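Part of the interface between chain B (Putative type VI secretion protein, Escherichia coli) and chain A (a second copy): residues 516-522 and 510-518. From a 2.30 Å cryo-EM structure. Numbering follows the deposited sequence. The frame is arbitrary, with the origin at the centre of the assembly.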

# COMPACT_ATOMS: atom_id res chain seq x y z
N LYS B 516 25.99 23.27 -15.42
CA LYS B 516 25.74 22.06 -16.17
C LYS B 516 27.00 21.20 -16.14
O LYS B 516 28.07 21.65 -16.55
CB LYS B 516 25.33 22.37 -17.61
CG LYS B 516 25.11 21.14 -18.44
CD LYS B 516 24.84 21.51 -19.88
CE LYS B 516 23.53 20.93 -20.35
NZ LYS B 516 23.42 20.96 -21.83
N LEU B 517 26.86 19.99 -15.63
CA LEU B 517 27.90 18.98 -15.66
C LEU B 517 27.39 17.87 -16.55
O LEU B 517 26.46 17.15 -16.19
CB LEU B 517 28.20 18.48 -14.25
CG LEU B 517 29.49 17.71 -14.03
CD1 LEU B 517 30.68 18.53 -14.47
CD2 LEU B 517 29.59 17.33 -12.57
N SER B 518 27.97 17.74 -17.74
CA SER B 518 27.37 16.90 -18.76
C SER B 518 28.42 16.06 -19.46
O SER B 518 29.48 16.56 -19.84
CB SER B 518 26.61 17.76 -19.78
OG SER B 518 26.20 16.98 -20.88
N THR B 519 28.11 14.79 -19.64
CA THR B 519 28.87 13.89 -20.49
C THR B 519 27.98 13.39 -21.61
O THR B 519 26.76 13.30 -21.46
CB THR B 519 29.46 12.71 -19.68
OG1 THR B 519 30.23 11.88 -20.55
CG2 THR B 519 28.36 11.88 -19.05
N GLU B 520 28.59 13.08 -22.75
CA GLU B 520 27.84 12.58 -23.89
C GLU B 520 27.45 11.12 -23.75
O GLU B 520 26.65 10.63 -24.55
CB GLU B 520 28.65 12.75 -25.17
CG GLU B 520 28.69 14.16 -25.69
CD GLU B 520 27.34 14.63 -26.15
OE1 GLU B 520 26.68 13.89 -26.91
OE2 GLU B 520 26.92 15.74 -25.76
N TYR B 521 28.00 10.41 -22.77
CA TYR B 521 27.70 8.99 -22.63
C TYR B 521 26.31 8.79 -22.05
O TYR B 521 25.85 9.56 -21.20
CB TYR B 521 28.75 8.33 -21.75
CG TYR B 521 28.65 6.84 -21.74
CD1 TYR B 521 27.82 6.19 -20.84
CD2 TYR B 521 29.38 6.08 -22.63
CE1 TYR B 521 27.72 4.83 -20.84
CE2 TYR B 521 29.28 4.71 -22.63
CZ TYR B 521 28.45 4.09 -21.73
OH TYR B 521 28.35 2.73 -21.73
N GLY B 522 25.63 7.74 -22.51
CA GLY B 522 24.31 7.40 -22.04
C GLY B 522 23.28 8.45 -22.39
O GLY B 522 22.58 8.96 -21.51
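Chain A (510-518) RGEEHIKLS

How does the chain A stretch run relative to chain B? Chain A is loop at Arg A510 and Gly A511, the latter at a positive phi of 77°, and is a strand by Ile A515, running on past Ser A518. On chain B a strand that begins before Lys B516 runs through Thr B519 and then gives way to a loop through Gly B522. The N-to-C directions of the two strands differ by 138°, so they run roughly opposite but well short of antiparallel, and their axes come no closer than 6.8 Å. The CA of Thr B519 lies 6.0 Å from the CA of His A514, and the CA of Tyr B521 lies 5.6 Å from the CA of Glu A513. These stretches meet by packing, with no hydrogen bond between them.

Which apolar side chains hold the strands together? Ile A515, with chi1 m and chi2 t, points toward chain B and has more area covered than any other residue of either stretch. Its CG2 sits 3.9 Å from CG of Leu B517, while its CD1 reaches 3.2 Å from the backbone O of Ser B518 and 4.1 Å from CB of Thr B519. Farther along, CD2 of Leu A517 approaches CD2 of Leu B517 at 4.3 Å. Both leucines have chi1 t and chi2 p, and each points toward the other stretch. The side chain of Lys A516, between Ile A515 and Leu A517, points away, in keeping with the alternation of an extended strand.

Where does Tyr B521 meet the residues from Gly A511 to Glu A513? Its CA-to-CB bond points toward chain A, with chi1 t, and Gly A511 O lies at the ring edge, near the ring plane, 3.1 Å from CE2. CA of Glu A512 is 4.0 Å from CD2 of the tyrosine. Nearer the backbone, CB of Tyr B521 is 3.3 Å from O of Glu A513 and 3.6 Å from OE1 of the same residue, so the glutamate borders the base of the tyrosine side chain.

What do the polar groups do in the absence of hydrogen bonds across the contact? Each stretch has one weak internal hydrogen bond. Glu A513 OE2 accepts one from Gly A511 N at 2.9 Å, and Thr B519 OG1 accepts the other from Tyr B521 N at 3.5 Å. The same Thr B519 OG1 lies 3.4 Å from CB of Glu A513, a packing contact, and it is also hydrogen-bonded elsewhere in the structure.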

# COMPACT_ATOMS: atom_id res chain seq x y z
N ARG A 510 36.48 8.22 -26.44
CA ARG A 510 35.23 8.26 -27.19
C ARG A 510 34.44 6.98 -26.98
O ARG A 510 34.99 5.88 -26.98
CB ARG A 510 35.52 8.47 -28.68
CG ARG A 510 36.29 9.73 -28.98
CD ARG A 510 35.72 10.92 -28.25
NE ARG A 510 36.21 12.17 -28.82
CZ ARG A 510 37.33 12.78 -28.44
NH1 ARG A 510 37.69 13.91 -29.03
NH2 ARG A 510 38.09 12.26 -27.49
N GLY A 511 33.13 7.13 -26.80
CA GLY A 511 32.27 6.02 -26.49
C GLY A 511 32.35 5.53 -25.07
O GLY A 511 31.55 4.66 -24.70
N GLU A 512 33.30 6.02 -24.28
CA GLU A 512 33.39 5.67 -22.86
C GLU A 512 33.64 6.90 -22.01
O GLU A 512 34.39 6.85 -21.04
CB GLU A 512 34.48 4.63 -22.61
CG GLU A 512 34.31 3.37 -23.42
CD GLU A 512 35.38 2.35 -23.12
OE1 GLU A 512 35.33 1.25 -23.71
OE2 GLU A 512 36.27 2.64 -22.30
N GLU A 513 33.02 8.02 -22.37
CA GLU A 513 33.22 9.25 -21.64
C GLU A 513 32.58 9.17 -20.26
O GLU A 513 31.54 8.53 -20.08
CB GLU A 513 32.63 10.43 -22.41
CG GLU A 513 33.03 10.47 -23.87
CD GLU A 513 32.13 9.64 -24.77
OE1 GLU A 513 31.36 8.81 -24.24
OE2 GLU A 513 32.19 9.80 -26.00
N HIS A 514 33.21 9.80 -19.28
CA HIS A 514 32.59 9.90 -17.98
C HIS A 514 33.11 11.12 -17.26
O HIS A 514 34.17 11.66 -17.58
CB HIS A 514 32.79 8.63 -17.13
CG HIS A 514 34.20 8.41 -16.68
ND1 HIS A 514 34.85 9.24 -15.79
CD2 HIS A 514 35.07 7.41 -16.96
CE1 HIS A 514 36.06 8.78 -15.57
NE2 HIS A 514 36.22 7.67 -16.26
N ILE A 515 32.33 11.55 -16.28
CA ILE A 515 32.71 12.61 -15.37
C ILE A 515 32.60 12.04 -13.96
O ILE A 515 31.59 11.42 -13.62
CB ILE A 515 31.81 13.85 -15.52
CG1 ILE A 515 31.99 14.45 -16.92
CG2 ILE A 515 32.11 14.87 -14.44
CD1 ILE A 515 31.05 15.55 -17.22
N LYS A 516 33.65 12.23 -13.18
CA LYS A 516 33.66 11.78 -11.79
C LYS A 516 33.94 12.98 -10.90
O LYS A 516 34.96 13.65 -11.06
CB LYS A 516 34.70 10.69 -11.58
CG LYS A 516 34.79 10.22 -10.15
CD LYS A 516 35.92 9.24 -9.97
CE LYS A 516 35.42 7.95 -9.38
NZ LYS A 516 36.54 7.13 -8.85
N LEU A 517 33.02 13.25 -10.00
CA LEU A 517 33.18 14.25 -8.96
C LEU A 517 33.22 13.50 -7.64
O LEU A 517 32.20 12.96 -7.20
CB LEU A 517 32.03 15.25 -9.00
CG LEU A 517 32.21 16.57 -8.25
CD1 LEU A 517 33.46 17.29 -8.73
CD2 LEU A 517 30.98 17.41 -8.45
N SER A 518 34.38 13.44 -7.02
CA SER A 518 34.58 12.51 -5.92
C SER A 518 35.33 13.17 -4.78
O SER A 518 36.34 13.85 -5.00
CB SER A 518 35.32 11.26 -6.39
OG SER A 518 35.69 10.45 -5.30